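Local coordinates for protein plantacyanin (PDB 1F56) that binds a single copper ion in a cupredoxin beta barrel and probably shuttles electrons as a small basic blue copper protein of spinach, at residues V37-R42 against Y71-F76; Q33-A38 against A53-S58. All coordinates share one frame; numbering follows the deposited sequence.

Contact 1 (V37-R42 against Y71-F76). With CU1 (copper (I) ion), chain F.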
# COMPACT_ATOMS: atom_id res chain seq x y z
N VAL A 37 5.43 1.70 0.18
CA VAL A 37 6.47 0.70 0.03
C VAL A 37 5.78 -0.66 -0.09
O VAL A 37 4.96 -1.00 0.77
CB VAL A 37 7.42 0.71 1.26
CG1 VAL A 37 8.61 -0.23 1.01
CG2 VAL A 37 7.91 2.14 1.53
N ALA A 38 6.10 -1.41 -1.15
CA ALA A 38 5.55 -2.75 -1.36
C ALA A 38 6.46 -3.69 -0.60
O ALA A 38 7.64 -3.82 -0.92
CB ALA A 38 5.55 -3.10 -2.87
N VAL A 39 5.91 -4.36 0.41
CA VAL A 39 6.72 -5.23 1.26
C VAL A 39 6.20 -6.66 1.25
O VAL A 39 5.22 -6.97 0.58
CB VAL A 39 6.71 -4.69 2.72
CG1 VAL A 39 7.20 -3.25 2.75
CG2 VAL A 39 5.29 -4.75 3.30
N ASN A 40 6.85 -7.54 2.01
CA ASN A 40 6.40 -8.93 2.10
C ASN A 40 5.60 -9.09 3.39
O ASN A 40 5.44 -8.13 4.15
CB ASN A 40 7.60 -9.90 2.08
CG ASN A 40 8.61 -9.61 3.17
OD1 ASN A 40 8.46 -8.67 3.96
ND2 ASN A 40 9.65 -10.42 3.23
N GLY A 41 5.09 -10.30 3.63
CA GLY A 41 4.29 -10.56 4.82
C GLY A 41 4.97 -10.25 6.14
O GLY A 41 4.38 -9.60 7.01
N ARG A 42 6.20 -10.71 6.32
CA ARG A 42 6.91 -10.44 7.58
C ARG A 42 7.18 -8.95 7.73
O ARG A 42 7.09 -8.40 8.84
CB ARG A 42 8.22 -11.23 7.64
CG ARG A 42 8.01 -12.74 7.67
CD ARG A 42 9.32 -13.51 7.74
NE ARG A 42 10.12 -13.34 6.53
CZ ARG A 42 9.80 -13.86 5.35
NH1 ARG A 42 8.70 -14.59 5.21
NH2 ARG A 42 10.58 -13.64 4.29
N TYR A 71 1.10 -6.54 0.00
CA TYR A 71 1.24 -5.75 1.23
C TYR A 71 1.87 -4.40 0.96
O TYR A 71 2.83 -4.30 0.19
CB TYR A 71 2.12 -6.50 2.24
CG TYR A 71 1.64 -7.88 2.61
CD1 TYR A 71 0.58 -8.05 3.50
CD2 TYR A 71 2.25 -9.02 2.07
CE1 TYR A 71 0.12 -9.33 3.84
CE2 TYR A 71 1.80 -10.31 2.41
CZ TYR A 71 0.74 -10.45 3.29
OH TYR A 71 0.28 -11.71 3.61
N PHE A 72 1.35 -3.36 1.60
CA PHE A 72 1.91 -2.02 1.42
C PHE A 72 1.94 -1.30 2.76
O PHE A 72 1.04 -1.49 3.57
CB PHE A 72 1.05 -1.19 0.46
CG PHE A 72 0.87 -1.81 -0.89
CD1 PHE A 72 -0.18 -2.69 -1.13
CD2 PHE A 72 1.74 -1.50 -1.94
CE1 PHE A 72 -0.37 -3.26 -2.39
CE2 PHE A 72 1.56 -2.07 -3.20
CZ PHE A 72 0.50 -2.95 -3.42
N ILE A 73 2.97 -0.48 3.01
CA ILE A 73 3.06 0.31 4.24
C ILE A 73 3.66 1.67 3.89
O ILE A 73 4.21 1.85 2.79
CB ILE A 73 4.00 -0.34 5.33
CG1 ILE A 73 5.46 -0.37 4.84
CG2 ILE A 73 3.55 -1.76 5.67
CD1 ILE A 73 6.46 -0.90 5.87
N CYS A 74 3.51 2.63 4.78
CA CYS A 74 4.14 3.94 4.60
C CYS A 74 5.30 3.72 5.55
O CYS A 74 5.09 3.24 6.66
CB CYS A 74 3.30 5.09 5.13
SG CYS A 74 4.21 6.66 5.06
N SER A 75 6.51 4.08 5.15
CA SER A 75 7.64 3.83 6.04
C SER A 75 8.11 5.01 6.91
O SER A 75 9.02 4.86 7.73
CB SER A 75 8.82 3.32 5.22
OG SER A 75 9.23 4.35 4.34
N PHE A 76 7.52 6.18 6.75
CA PHE A 76 7.96 7.32 7.56
C PHE A 76 7.70 7.00 9.04
O PHE A 76 6.76 6.28 9.37
CB PHE A 76 7.22 8.60 7.15
CG PHE A 76 7.48 9.03 5.72
CD1 PHE A 76 8.47 8.43 4.95
CD2 PHE A 76 6.77 10.10 5.17
CE1 PHE A 76 8.77 8.90 3.65
CE2 PHE A 76 7.04 10.57 3.88
CZ PHE A 76 8.05 9.97 3.12
CU CU1 F . 2.75 8.09 5.79
O HOH W 1 3.55 -8.06 -1.33

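Contact 2 (Q33-A38 against A53-S58). With CU1 (copper (I) ion), chain F.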
# COMPACT_ATOMS: atom_id res chain seq x y z
N GLN A 33 4.48 13.91 1.91
CA GLN A 33 3.92 13.65 3.23
C GLN A 33 3.85 12.18 3.60
O GLN A 33 3.71 11.84 4.79
CB GLN A 33 2.53 14.27 3.34
CG GLN A 33 2.55 15.79 3.29
CD GLN A 33 1.25 16.42 3.75
OE1 GLN A 33 1.17 17.64 3.93
NE2 GLN A 33 0.22 15.60 3.95
N HIS A 34 3.94 11.32 2.59
CA HIS A 34 3.90 9.87 2.78
C HIS A 34 4.64 9.20 1.62
O HIS A 34 5.10 9.87 0.69
CB HIS A 34 2.44 9.33 2.73
CG HIS A 34 1.53 9.93 3.75
ND1 HIS A 34 1.54 9.56 5.08
CD2 HIS A 34 0.58 10.89 3.64
CE1 HIS A 34 0.65 10.28 5.74
NE2 HIS A 34 0.05 11.09 4.89
N ASN A 35 4.73 7.89 1.70
CA ASN A 35 5.30 7.09 0.62
C ASN A 35 4.56 5.76 0.65
O ASN A 35 3.77 5.49 1.59
CB ASN A 35 6.82 6.91 0.79
CG ASN A 35 7.20 6.04 1.96
OD1 ASN A 35 6.35 5.53 2.69
ND2 ASN A 35 8.50 5.85 2.14
N VAL A 36 4.74 4.95 -0.39
CA VAL A 36 4.12 3.64 -0.49
C VAL A 36 5.24 2.64 -0.74
O VAL A 36 5.93 2.72 -1.75
CB VAL A 36 3.12 3.56 -1.65
CG1 VAL A 36 2.45 2.19 -1.64
CG2 VAL A 36 2.10 4.70 -1.54
N VAL A 37 5.43 1.70 0.18
CA VAL A 37 6.47 0.70 0.03
C VAL A 37 5.78 -0.66 -0.09
O VAL A 37 4.96 -1.00 0.77
CB VAL A 37 7.42 0.71 1.26
CG1 VAL A 37 8.61 -0.23 1.01
CG2 VAL A 37 7.91 2.14 1.53
N ALA A 38 6.10 -1.41 -1.15
CA ALA A 38 5.55 -2.75 -1.36
C ALA A 38 6.46 -3.69 -0.60
O ALA A 38 7.64 -3.82 -0.92
CB ALA A 38 5.55 -3.10 -2.87
N ALA A 53 13.13 -3.52 -1.11
CA ALA A 53 11.71 -3.22 -1.31
C ALA A 53 11.54 -1.99 -2.21
O ALA A 53 12.37 -1.06 -2.17
CB ALA A 53 11.04 -2.97 0.03
N ARG A 54 10.48 -1.97 -3.01
CA ARG A 54 10.25 -0.85 -3.91
C ARG A 54 9.43 0.25 -3.29
O ARG A 54 8.40 -0.00 -2.67
CB ARG A 54 9.61 -1.34 -5.22
CG ARG A 54 10.52 -2.33 -5.97
CD ARG A 54 10.11 -2.58 -7.42
NE ARG A 54 10.97 -3.57 -8.07
CZ ARG A 54 12.26 -3.40 -8.35
NH1 ARG A 54 12.88 -2.28 -8.04
NH2 ARG A 54 12.94 -4.37 -8.95
N THR A 55 9.90 1.48 -3.44
CA THR A 55 9.24 2.67 -2.89
C THR A 55 8.60 3.50 -4.01
O THR A 55 9.14 3.60 -5.12
CB THR A 55 10.27 3.55 -2.10
OG1 THR A 55 10.57 2.91 -0.86
CG2 THR A 55 9.73 4.93 -1.82
N TYR A 56 7.43 4.07 -3.72
CA TYR A 56 6.69 4.92 -4.67
C TYR A 56 6.41 6.19 -3.88
O TYR A 56 6.02 6.14 -2.71
CB TYR A 56 5.40 4.23 -5.13
CG TYR A 56 5.63 2.89 -5.81
CD1 TYR A 56 5.73 1.71 -5.05
CD2 TYR A 56 5.81 2.81 -7.18
CE1 TYR A 56 6.01 0.49 -5.67
CE2 TYR A 56 6.09 1.59 -7.80
CZ TYR A 56 6.19 0.44 -7.04
OH TYR A 56 6.52 -0.74 -7.65
N SER A 57 6.61 7.34 -4.51
CA SER A 57 6.47 8.60 -3.77
C SER A 57 5.84 9.76 -4.51
O SER A 57 6.01 10.91 -4.09
CB SER A 57 7.88 9.05 -3.32
OG SER A 57 8.60 7.96 -2.76
N SER A 58 5.11 9.50 -5.58
CA SER A 58 4.54 10.60 -6.36
C SER A 58 3.22 11.21 -5.90
O SER A 58 2.82 12.26 -6.42
CB SER A 58 4.36 10.15 -7.81
OG SER A 58 3.22 9.32 -7.86
CU CU1 F . 2.75 8.09 5.79
O HOH W 2 6.20 11.31 -1.39
O HOH W 3 9.01 -4.56 -3.14

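Contact 1 (V37-R42 against Y71-F76)
Val37, Val39, Tyr71 and Ile73 meet on one face of two neighbouring antiparallel strands in the cupredoxin beta barrel. Val37 and Ile73 exchange two backbone hydrogen bonds, with Val37 N to Ile73 O at 2.9 Å. Val39 and Ile73 cross at about a right angle, and Val39 CG1 lies 4.0 Å from both CG1 and CD1 of Ile73. With Val39 CG1 anti to the carbonyl carbon (chi1 -56°), the other branch, CG2, falls between backbone N and carbonyl carbon and meets Tyr71 CB at 3.8 Å. The Tyr71 ring reaches on to the start of helix 41-45. There Gly41 CA rests over one ring face, offset toward the rim, 3.9 Å from the ring centroid, as a CH-pi contact. An alanine at Tyr71 would probably leave Gly41 without this aromatic cover and open a gap beside the helix start. On the other face of the sheet, Ala38 CB touches Phe72 CE2 at 4.1 Å. Past Ile73 the strand gives way to the copper ligand Cys74, whose SG binds copper at 2.2 Å. At the opposite end, one water donates to Val39 O at 2.8 Å and accepts from Tyr71 N at 3.2 Å.

Contact 2 (Q33-A38 against A53-S58)
Val36 and Tyr56 pair through two backbone hydrogen bonds, Val36 N to Tyr56 O at 2.9 Å and Tyr56 N to Val36 O at 2.8 Å. The second is the more bent, with 145° at the hydrogen. Tyr56 CG is anti to its carbonyl carbon (chi1 -59°), which brings the ring edge up to Val36 O, with CD1 at 3.5 Å. On the other face of the sheet Val37 divides its two methyls. CG1 packs on Ala53 CB at 3.8 Å, while CG2 faces Thr55 OG1 at 3.7 Å. Farther along, Ala38 N bonds to Arg54 O, and a water accepts from Arg54 N and donates to Ala38 O. A second water donates to both His34 O and Ser57 O beyond the other end of the strand pair.

Around this pairing, Val36 also packs on Trp7, on Phe72 of the neighbouring strand 68-73 and on Ile63 of strand 60-64 in the other sheet. Asn35 CB approaches Tyr56 O at 3.7 Å, but its side-chain ND2 is hydrogen-bonded to Ser75 OG, and Asn35 O takes a hydrogen bond from Trp7 NE1. One residue earlier, His34 ND1 binds copper at 2.0 Å. His79, Cys74 and Met84 complete the metal site. A histidine ligand just ahead of a barrel strand, joined by Cys, His and Met from a later loop, is characteristic of the cupredoxin copper site.

From the N terminus, the chain first reaches 33-38, which enters strand 36-39 from the copper ligand His34. The next segment, 37-42, overlaps it at Val37 and Ala38 and runs into helix 41-45. The chain then returns at 53-58, where contact 2 closes the shorter loop. Contact 1 closes the longer one when 71-76 arrives, so the 53-58 segment lies within its span. Strand 36-39 thus has strand 54-56 along one edge and strand 68-73 along the other, within one antiparallel sheet. The contacts also meet near copper, where Phe76 CE2 packs on His34 CA, 3.4 Å away, linking the His34 and Cys74 segments.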